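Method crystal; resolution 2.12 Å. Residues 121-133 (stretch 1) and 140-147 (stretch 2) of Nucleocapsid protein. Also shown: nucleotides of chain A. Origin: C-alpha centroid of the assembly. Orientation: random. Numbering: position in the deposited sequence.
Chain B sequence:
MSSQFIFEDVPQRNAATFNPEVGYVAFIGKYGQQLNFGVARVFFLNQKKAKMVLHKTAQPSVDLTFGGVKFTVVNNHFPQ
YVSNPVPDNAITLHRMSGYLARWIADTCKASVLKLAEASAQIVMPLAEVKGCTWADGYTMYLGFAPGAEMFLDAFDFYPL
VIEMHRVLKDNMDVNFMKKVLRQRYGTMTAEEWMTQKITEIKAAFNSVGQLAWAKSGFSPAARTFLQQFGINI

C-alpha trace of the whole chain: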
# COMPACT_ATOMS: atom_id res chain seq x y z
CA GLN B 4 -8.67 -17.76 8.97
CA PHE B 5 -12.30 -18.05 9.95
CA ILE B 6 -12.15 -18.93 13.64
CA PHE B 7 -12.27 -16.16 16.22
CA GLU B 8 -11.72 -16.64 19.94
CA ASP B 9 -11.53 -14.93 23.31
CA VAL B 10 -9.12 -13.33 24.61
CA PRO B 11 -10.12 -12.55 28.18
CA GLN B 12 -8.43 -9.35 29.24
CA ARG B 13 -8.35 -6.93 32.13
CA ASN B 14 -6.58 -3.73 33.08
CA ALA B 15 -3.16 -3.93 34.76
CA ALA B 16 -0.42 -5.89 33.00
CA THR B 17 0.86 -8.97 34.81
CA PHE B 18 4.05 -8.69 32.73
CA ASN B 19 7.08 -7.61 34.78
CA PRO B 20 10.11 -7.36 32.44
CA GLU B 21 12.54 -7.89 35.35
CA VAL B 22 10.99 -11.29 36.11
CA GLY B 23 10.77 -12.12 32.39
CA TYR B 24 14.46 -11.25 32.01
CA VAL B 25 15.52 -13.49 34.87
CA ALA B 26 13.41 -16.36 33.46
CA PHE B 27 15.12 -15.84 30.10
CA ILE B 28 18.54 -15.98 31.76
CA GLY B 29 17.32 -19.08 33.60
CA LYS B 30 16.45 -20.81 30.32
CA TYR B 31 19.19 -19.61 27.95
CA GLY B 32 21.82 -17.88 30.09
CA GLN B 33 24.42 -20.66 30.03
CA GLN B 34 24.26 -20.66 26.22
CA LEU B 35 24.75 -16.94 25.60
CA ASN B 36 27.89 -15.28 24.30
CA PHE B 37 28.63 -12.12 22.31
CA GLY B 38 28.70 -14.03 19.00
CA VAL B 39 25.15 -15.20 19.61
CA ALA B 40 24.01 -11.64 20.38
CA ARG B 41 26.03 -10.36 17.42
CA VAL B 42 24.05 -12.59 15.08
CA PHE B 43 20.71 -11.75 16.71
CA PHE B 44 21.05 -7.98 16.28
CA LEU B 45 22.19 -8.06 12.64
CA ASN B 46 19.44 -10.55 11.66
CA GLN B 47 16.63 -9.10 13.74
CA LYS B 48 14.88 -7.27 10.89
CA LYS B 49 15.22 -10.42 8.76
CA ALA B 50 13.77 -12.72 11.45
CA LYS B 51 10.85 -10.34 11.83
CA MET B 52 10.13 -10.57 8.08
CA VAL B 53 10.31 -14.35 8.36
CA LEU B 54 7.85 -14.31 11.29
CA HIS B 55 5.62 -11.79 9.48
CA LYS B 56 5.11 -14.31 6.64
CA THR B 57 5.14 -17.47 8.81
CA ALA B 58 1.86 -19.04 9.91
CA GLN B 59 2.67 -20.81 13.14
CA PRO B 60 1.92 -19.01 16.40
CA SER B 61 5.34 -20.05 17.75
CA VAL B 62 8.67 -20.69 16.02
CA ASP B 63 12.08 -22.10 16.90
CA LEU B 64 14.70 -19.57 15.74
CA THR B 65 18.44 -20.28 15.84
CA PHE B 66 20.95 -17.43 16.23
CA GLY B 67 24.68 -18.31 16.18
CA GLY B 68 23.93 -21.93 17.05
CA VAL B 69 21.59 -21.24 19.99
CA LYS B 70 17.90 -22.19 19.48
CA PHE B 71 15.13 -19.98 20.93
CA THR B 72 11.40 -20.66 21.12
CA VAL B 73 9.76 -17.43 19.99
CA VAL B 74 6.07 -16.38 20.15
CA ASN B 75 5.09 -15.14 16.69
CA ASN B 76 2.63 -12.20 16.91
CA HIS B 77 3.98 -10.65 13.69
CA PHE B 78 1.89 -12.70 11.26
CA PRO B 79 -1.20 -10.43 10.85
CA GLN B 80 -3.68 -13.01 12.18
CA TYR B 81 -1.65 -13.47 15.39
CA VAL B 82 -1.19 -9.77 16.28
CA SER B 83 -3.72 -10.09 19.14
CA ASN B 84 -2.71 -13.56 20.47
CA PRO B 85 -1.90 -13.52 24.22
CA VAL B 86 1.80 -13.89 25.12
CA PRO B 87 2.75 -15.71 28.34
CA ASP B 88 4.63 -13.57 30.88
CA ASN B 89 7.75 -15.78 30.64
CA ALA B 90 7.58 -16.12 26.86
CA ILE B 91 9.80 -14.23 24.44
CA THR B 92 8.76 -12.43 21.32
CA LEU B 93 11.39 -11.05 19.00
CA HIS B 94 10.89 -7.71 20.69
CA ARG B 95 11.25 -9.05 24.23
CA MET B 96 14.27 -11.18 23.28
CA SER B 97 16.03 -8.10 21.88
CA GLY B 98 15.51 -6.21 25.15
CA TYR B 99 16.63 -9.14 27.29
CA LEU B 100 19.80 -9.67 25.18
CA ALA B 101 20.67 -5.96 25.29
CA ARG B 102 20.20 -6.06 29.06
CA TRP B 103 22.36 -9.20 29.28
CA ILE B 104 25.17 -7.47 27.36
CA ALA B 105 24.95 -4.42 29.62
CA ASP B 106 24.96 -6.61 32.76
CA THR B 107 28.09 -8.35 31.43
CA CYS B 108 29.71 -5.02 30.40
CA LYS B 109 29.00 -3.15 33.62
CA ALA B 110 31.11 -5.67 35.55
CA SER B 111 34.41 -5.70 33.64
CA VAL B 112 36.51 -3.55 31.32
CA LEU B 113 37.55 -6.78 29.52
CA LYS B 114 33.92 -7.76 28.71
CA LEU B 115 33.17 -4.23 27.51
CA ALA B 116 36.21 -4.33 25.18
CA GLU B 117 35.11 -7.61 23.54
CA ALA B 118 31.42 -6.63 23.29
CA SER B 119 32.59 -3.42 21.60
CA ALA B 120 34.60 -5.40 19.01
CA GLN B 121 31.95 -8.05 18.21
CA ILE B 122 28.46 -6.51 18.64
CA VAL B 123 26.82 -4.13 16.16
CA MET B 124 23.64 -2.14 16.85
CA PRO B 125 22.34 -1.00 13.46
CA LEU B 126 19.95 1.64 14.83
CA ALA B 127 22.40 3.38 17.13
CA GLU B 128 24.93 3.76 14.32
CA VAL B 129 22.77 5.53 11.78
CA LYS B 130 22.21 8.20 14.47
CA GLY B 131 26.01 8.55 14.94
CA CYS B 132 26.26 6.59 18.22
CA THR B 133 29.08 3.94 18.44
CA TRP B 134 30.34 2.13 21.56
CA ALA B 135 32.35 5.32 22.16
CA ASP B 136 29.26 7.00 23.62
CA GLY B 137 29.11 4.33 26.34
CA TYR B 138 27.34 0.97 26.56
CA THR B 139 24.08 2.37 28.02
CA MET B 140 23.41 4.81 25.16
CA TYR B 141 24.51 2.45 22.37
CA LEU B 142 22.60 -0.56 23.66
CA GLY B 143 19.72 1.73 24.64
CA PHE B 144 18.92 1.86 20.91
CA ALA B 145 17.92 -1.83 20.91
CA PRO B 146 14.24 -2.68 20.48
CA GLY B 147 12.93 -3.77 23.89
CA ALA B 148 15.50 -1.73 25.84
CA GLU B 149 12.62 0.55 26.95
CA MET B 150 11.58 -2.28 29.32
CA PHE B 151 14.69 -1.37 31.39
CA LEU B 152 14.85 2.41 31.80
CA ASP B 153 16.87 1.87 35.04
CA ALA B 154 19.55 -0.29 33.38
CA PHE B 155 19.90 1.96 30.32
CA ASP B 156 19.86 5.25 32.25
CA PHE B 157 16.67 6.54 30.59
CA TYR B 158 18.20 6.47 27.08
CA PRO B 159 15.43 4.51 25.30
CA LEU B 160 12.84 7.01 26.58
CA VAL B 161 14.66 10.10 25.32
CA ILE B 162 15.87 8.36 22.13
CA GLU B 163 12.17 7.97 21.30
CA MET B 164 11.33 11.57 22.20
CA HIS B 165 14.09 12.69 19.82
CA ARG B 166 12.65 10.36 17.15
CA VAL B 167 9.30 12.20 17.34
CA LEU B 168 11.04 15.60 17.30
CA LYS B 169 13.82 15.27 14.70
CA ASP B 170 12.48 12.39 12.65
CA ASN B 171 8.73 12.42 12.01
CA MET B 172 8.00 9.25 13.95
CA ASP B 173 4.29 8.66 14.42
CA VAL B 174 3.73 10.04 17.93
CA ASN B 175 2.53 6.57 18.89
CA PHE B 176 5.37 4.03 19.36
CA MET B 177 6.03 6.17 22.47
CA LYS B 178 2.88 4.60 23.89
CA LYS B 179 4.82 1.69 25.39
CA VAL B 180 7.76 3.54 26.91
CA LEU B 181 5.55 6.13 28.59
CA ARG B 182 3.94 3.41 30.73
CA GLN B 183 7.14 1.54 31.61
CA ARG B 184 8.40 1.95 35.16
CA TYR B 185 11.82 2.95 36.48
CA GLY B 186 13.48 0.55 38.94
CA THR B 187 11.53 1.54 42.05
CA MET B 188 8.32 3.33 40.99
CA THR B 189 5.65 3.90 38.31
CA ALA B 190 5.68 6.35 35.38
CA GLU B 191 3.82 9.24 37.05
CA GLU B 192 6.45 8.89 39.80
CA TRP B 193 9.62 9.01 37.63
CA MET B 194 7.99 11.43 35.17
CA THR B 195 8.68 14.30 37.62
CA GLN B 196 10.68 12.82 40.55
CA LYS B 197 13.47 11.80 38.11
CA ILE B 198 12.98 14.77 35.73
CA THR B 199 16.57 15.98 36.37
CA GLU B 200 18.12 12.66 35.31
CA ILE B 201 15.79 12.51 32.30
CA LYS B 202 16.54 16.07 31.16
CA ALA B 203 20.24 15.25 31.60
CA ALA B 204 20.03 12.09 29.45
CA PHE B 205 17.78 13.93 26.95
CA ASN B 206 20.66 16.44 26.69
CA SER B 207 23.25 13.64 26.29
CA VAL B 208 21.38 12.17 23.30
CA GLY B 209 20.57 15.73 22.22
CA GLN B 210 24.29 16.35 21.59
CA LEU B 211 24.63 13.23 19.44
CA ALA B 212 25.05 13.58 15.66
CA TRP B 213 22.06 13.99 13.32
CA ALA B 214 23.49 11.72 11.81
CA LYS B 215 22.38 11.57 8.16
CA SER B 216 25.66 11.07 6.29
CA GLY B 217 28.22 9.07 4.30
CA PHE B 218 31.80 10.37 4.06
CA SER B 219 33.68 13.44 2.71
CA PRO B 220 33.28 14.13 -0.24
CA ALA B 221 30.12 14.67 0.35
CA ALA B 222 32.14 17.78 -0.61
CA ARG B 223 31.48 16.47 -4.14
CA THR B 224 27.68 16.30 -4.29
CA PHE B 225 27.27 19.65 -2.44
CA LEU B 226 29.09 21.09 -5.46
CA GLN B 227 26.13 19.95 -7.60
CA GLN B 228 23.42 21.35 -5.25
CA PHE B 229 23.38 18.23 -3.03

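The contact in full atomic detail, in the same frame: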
# COMPACT_ATOMS: atom_id res chain seq x y z
N GLN B 121 32.79 -7.05 18.87
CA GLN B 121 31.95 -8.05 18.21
C GLN B 121 30.53 -7.58 17.86
O GLN B 121 30.01 -7.93 16.80
CB GLN B 121 31.82 -9.29 19.09
CG GLN B 121 33.07 -10.12 19.21
CD GLN B 121 32.86 -11.23 20.21
OE1 GLN B 121 33.07 -11.05 21.41
NE2 GLN B 121 32.42 -12.39 19.72
N ILE B 122 29.90 -6.81 18.75
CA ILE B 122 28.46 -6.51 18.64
C ILE B 122 28.14 -5.18 17.94
O ILE B 122 28.69 -4.12 18.29
CB ILE B 122 27.78 -6.56 20.02
CG1 ILE B 122 27.94 -7.97 20.61
CG2 ILE B 122 26.30 -6.20 19.93
CD1 ILE B 122 27.64 -8.05 22.08
N VAL B 123 27.22 -5.26 16.99
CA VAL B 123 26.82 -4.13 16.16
C VAL B 123 25.34 -3.83 16.39
O VAL B 123 24.50 -4.72 16.30
CB VAL B 123 27.08 -4.45 14.68
CG1 VAL B 123 26.83 -3.22 13.83
CG2 VAL B 123 28.51 -4.93 14.47
N MET B 124 25.03 -2.58 16.69
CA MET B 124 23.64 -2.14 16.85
C MET B 124 23.30 -1.23 15.67
O MET B 124 23.52 -0.02 15.73
CB MET B 124 23.46 -1.40 18.18
CG MET B 124 22.01 -1.12 18.60
SD MET B 124 21.00 -2.58 18.95
CE MET B 124 22.08 -3.50 20.05
N PRO B 125 22.78 -1.82 14.58
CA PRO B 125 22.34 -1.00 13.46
C PRO B 125 21.01 -0.34 13.80
O PRO B 125 19.96 -0.92 13.61
CB PRO B 125 22.17 -2.00 12.32
CG PRO B 125 22.53 -3.34 12.86
CD PRO B 125 22.49 -3.24 14.34
N LEU B 126 21.10 0.88 14.32
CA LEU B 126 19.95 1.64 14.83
C LEU B 126 20.55 2.78 15.64
O LEU B 126 20.12 3.92 15.54
CB LEU B 126 19.05 0.78 15.73
CG LEU B 126 17.81 0.16 15.08
CD1 LEU B 126 17.48 -1.21 15.66
CD2 LEU B 126 16.62 1.10 15.24
N ALA B 127 21.55 2.42 16.45
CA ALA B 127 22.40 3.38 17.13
C ALA B 127 23.31 4.06 16.12
O ALA B 127 23.45 5.28 16.16
CB ALA B 127 23.24 2.67 18.19
N GLU B 128 23.92 3.27 15.24
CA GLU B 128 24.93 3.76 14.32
C GLU B 128 24.41 4.86 13.42
O GLU B 128 25.02 5.94 13.34
CB GLU B 128 25.47 2.62 13.43
CG GLU B 128 26.29 1.56 14.16
CD GLU B 128 27.52 2.13 14.83
OE1 GLU B 128 27.47 3.27 15.33
OE2 GLU B 128 28.56 1.43 14.86
N VAL B 129 23.28 4.61 12.78
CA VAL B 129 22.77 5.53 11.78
C VAL B 129 22.40 6.89 12.39
O VAL B 129 22.24 7.88 11.68
CB VAL B 129 21.60 4.91 10.97
CG1 VAL B 129 22.08 3.65 10.25
CG2 VAL B 129 20.40 4.60 11.84
N LYS B 130 22.32 6.94 13.72
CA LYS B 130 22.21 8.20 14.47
C LYS B 130 23.55 8.73 14.99
O LYS B 130 23.58 9.67 15.79
CB LYS B 130 21.23 8.01 15.64
CG LYS B 130 19.77 7.94 15.21
CD LYS B 130 19.26 9.30 14.75
CE LYS B 130 17.74 9.38 14.75
NZ LYS B 130 17.27 10.75 15.10
N GLY B 131 24.66 8.15 14.52
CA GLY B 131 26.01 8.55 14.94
C GLY B 131 26.43 8.15 16.35
O GLY B 131 27.14 8.90 17.01
N CYS B 132 26.03 6.96 16.81
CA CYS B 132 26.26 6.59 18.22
C CYS B 132 27.64 5.96 18.49
O CYS B 132 28.51 6.63 19.05
CB CYS B 132 25.13 5.71 18.76
SG CYS B 132 25.02 5.66 20.57
N THR B 133 27.86 4.71 18.10
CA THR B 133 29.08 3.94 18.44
C THR B 133 29.26 3.62 19.93
O THR B 133 28.76 4.32 20.81
CB THR B 133 30.40 4.57 17.92
OG1 THR B 133 30.66 5.81 18.60
CG2 THR B 133 30.35 4.80 16.42
N MET B 140 24.02 4.06 26.26
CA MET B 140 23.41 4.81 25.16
C MET B 140 23.30 3.95 23.90
O MET B 140 22.24 3.90 23.26
CB MET B 140 24.20 6.08 24.84
CG MET B 140 23.42 7.03 23.95
SD MET B 140 24.20 8.63 23.67
CE MET B 140 23.37 9.06 22.15
N TYR B 141 24.40 3.28 23.57
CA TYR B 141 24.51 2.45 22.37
C TYR B 141 23.55 1.27 22.40
O TYR B 141 22.89 0.98 21.41
CB TYR B 141 25.95 1.94 22.22
CG TYR B 141 26.23 1.22 20.92
CD1 TYR B 141 26.41 1.94 19.74
CD2 TYR B 141 26.31 -0.16 20.86
CE1 TYR B 141 26.66 1.29 18.54
CE2 TYR B 141 26.57 -0.82 19.67
CZ TYR B 141 26.74 -0.08 18.51
OH TYR B 141 27.00 -0.73 17.32
N LEU B 142 23.49 0.58 23.53
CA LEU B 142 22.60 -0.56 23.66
C LEU B 142 21.17 -0.10 23.92
O LEU B 142 20.23 -0.82 23.62
CB LEU B 142 23.05 -1.49 24.79
CG LEU B 142 24.41 -2.16 24.62
CD1 LEU B 142 24.75 -2.87 25.91
CD2 LEU B 142 24.43 -3.13 23.45
N GLY B 143 21.03 1.11 24.45
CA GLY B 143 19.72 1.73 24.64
C GLY B 143 18.91 1.89 23.36
O GLY B 143 17.69 2.09 23.42
N PHE B 144 19.58 1.82 22.22
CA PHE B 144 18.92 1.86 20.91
C PHE B 144 18.23 0.55 20.53
O PHE B 144 17.45 0.52 19.58
CB PHE B 144 19.93 2.23 19.82
CG PHE B 144 20.13 3.71 19.64
CD1 PHE B 144 19.22 4.46 18.91
CD2 PHE B 144 21.25 4.34 20.17
CE1 PHE B 144 19.40 5.82 18.74
CE2 PHE B 144 21.43 5.71 20.00
CZ PHE B 144 20.50 6.45 19.28
N ALA B 145 18.51 -0.54 21.25
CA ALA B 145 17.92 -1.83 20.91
C ALA B 145 16.39 -1.83 21.09
O ALA B 145 15.88 -1.23 22.04
CB ALA B 145 18.52 -2.94 21.76
N PRO B 146 15.66 -2.50 20.18
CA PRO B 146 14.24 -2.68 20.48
C PRO B 146 14.10 -3.48 21.76
O PRO B 146 14.91 -4.40 22.00
CB PRO B 146 13.72 -3.48 19.28
CG PRO B 146 14.71 -3.24 18.20
CD PRO B 146 16.03 -3.04 18.87
N GLY B 147 13.14 -3.11 22.60
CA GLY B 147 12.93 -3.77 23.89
C GLY B 147 13.75 -3.23 25.04
O GLY B 147 13.51 -3.61 26.18
P U A 29 16.25 2.09 8.40
OP1 U A 29 17.14 2.68 7.36
OP2 U A 29 15.11 1.24 7.99
O5' U A 29 17.13 1.26 9.44
C5' U A 29 18.44 1.70 9.83
C4' U A 29 19.31 0.51 10.14
O4' U A 29 18.70 -0.26 11.22
C3' U A 29 19.50 -0.47 8.98
O3' U A 29 20.83 -0.98 8.96
C2' U A 29 18.48 -1.56 9.30
O2' U A 29 18.73 -2.82 8.71
C1' U A 29 18.58 -1.61 10.82
N1 U A 29 17.41 -2.20 11.49
C2 U A 29 17.64 -3.01 12.59
O2 U A 29 18.76 -3.24 13.02
N3 U A 29 16.51 -3.55 13.16
C4 U A 29 15.21 -3.36 12.76
O4 U A 29 14.30 -3.92 13.37
C5 U A 29 15.05 -2.51 11.62
C6 U A 29 16.13 -1.97 11.04
P U A 30 21.77 -0.81 7.66
OP1 U A 30 21.16 0.19 6.76
OP2 U A 30 22.09 -2.17 7.16
O5' U A 30 23.10 -0.17 8.27
C5' U A 30 23.40 -0.35 9.66
C4' U A 30 24.82 0.01 10.00
O4' U A 30 25.30 -0.93 11.00
C3' U A 30 25.85 -0.03 8.87
O3' U A 30 25.99 1.23 8.23
C2' U A 30 27.13 -0.38 9.63
O2' U A 30 27.73 0.73 10.26
C1' U A 30 26.61 -1.36 10.68
N1 U A 30 26.54 -2.75 10.20
C2 U A 30 27.67 -3.53 10.36
O2 U A 30 28.69 -3.12 10.88
N3 U A 30 27.55 -4.82 9.90
C4 U A 30 26.44 -5.39 9.30
O4 U A 30 26.50 -6.57 8.94
C5 U A 30 25.32 -4.52 9.17
C6 U A 30 25.40 -3.26 9.61
P U A 28 10.92 1.62 8.57
OP1 U A 28 11.12 2.17 7.21
OP2 U A 28 10.89 0.15 8.75
O5' U A 28 12.04 2.25 9.51
C5' U A 28 12.52 3.59 9.28
C4' U A 28 13.59 3.94 10.29
O4' U A 28 13.04 3.92 11.63
C3' U A 28 14.78 3.00 10.35
O3' U A 28 15.69 3.28 9.30
C2' U A 28 15.33 3.24 11.75
O2' U A 28 16.27 4.29 11.83
C1' U A 28 14.05 3.53 12.55
N1 U A 28 13.57 2.38 13.31
C2 U A 28 13.75 2.38 14.68
O2 U A 28 14.30 3.30 15.27
N3 U A 28 13.28 1.28 15.33
C4 U A 28 12.65 0.18 14.77
O4 U A 28 12.27 -0.74 15.50
C5 U A 28 12.49 0.25 13.35
C6 U A 28 12.95 1.32 12.69

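Two aromatic side chains of stretch 2, Y141 and F144, form the centre of this contact, and stretch 1 wraps around them in an irregular loop; together the two stretches bury 638 Å². Stretch 1 leaves a helix at I122, whose buried side chain points toward stretch 2 without reaching close contact; the I122 backbone O lies 3.9 Å from Y141 OH. V123 follows with its side chain directed away, and its CG1 lies 3.5 Å from O2 of U30.

M124 supplies the one hydrogen bond between the stretches. Its backbone N donates to Y141 OH at 2.8 Å with a nearly straight angle of 170°, so the phenol, carried on a t rotamer, satisfies an amide of an irregular loop while its ring packs against M124 CB and A127 CB, with the carboxylate atom E128 OE1 at its edge. The M124 side chain then folds along stretch 2: CB lies 3.5 Å from Y141 CE2, SD 3.8 Å from A145 CB, and CE 4.1 Å from L142 CD2. A long, flexible thioether suits this path past several differently shaped neighbours.

P125 turns away from stretch 2 toward the RNA, as befits a nucleocapsid protein, with CB 3.4 Å from C5' of U30. L126 serves both sides. Its CD1 is 4.0 Å from P146 CD and 3.6 Å from N3 of U29, while its CD2 reaches within 3.2 Å of C2 of U28.

At A127 the backbones come close, A127 CA lying 5.4 Å from F144 CA. The small side chain fits between the two aromatic residues, with CB 3.3 Å from F144 CD2 and 3.6 Å from Y141 CD1. The A127 CA sits over the face of the F144 ring, 3.6 Å from its centroid, in a CH-pi contact. E128 brings OE2 to 3.6 Å from Y141 OH, and its OE1 accepts a weak hydrogen bond from T133 N at 3.1 Å, tying the loop back on itself.

K130 divides its character: the aliphatic CB packs 4.0 Å from F144 CZ, whereas the amine end leads away to a hydrogen bond elsewhere in the structure. G131 has positive phi, which favours glycine, and lets the chain turn back toward C132.

C132 points its buried thiol at stretch 2, where SG meets the edges of both rings, 4.9 Å from the F144 centroid and 5.4 Å from that of Y141. The same SG is 4.0 Å from M140 CG; sulfur is compact and polarizable enough for this crowded site. T133 closes the contact through its backbone, its C lying 3.3 Å from Y141 CD1 while its side chain points away.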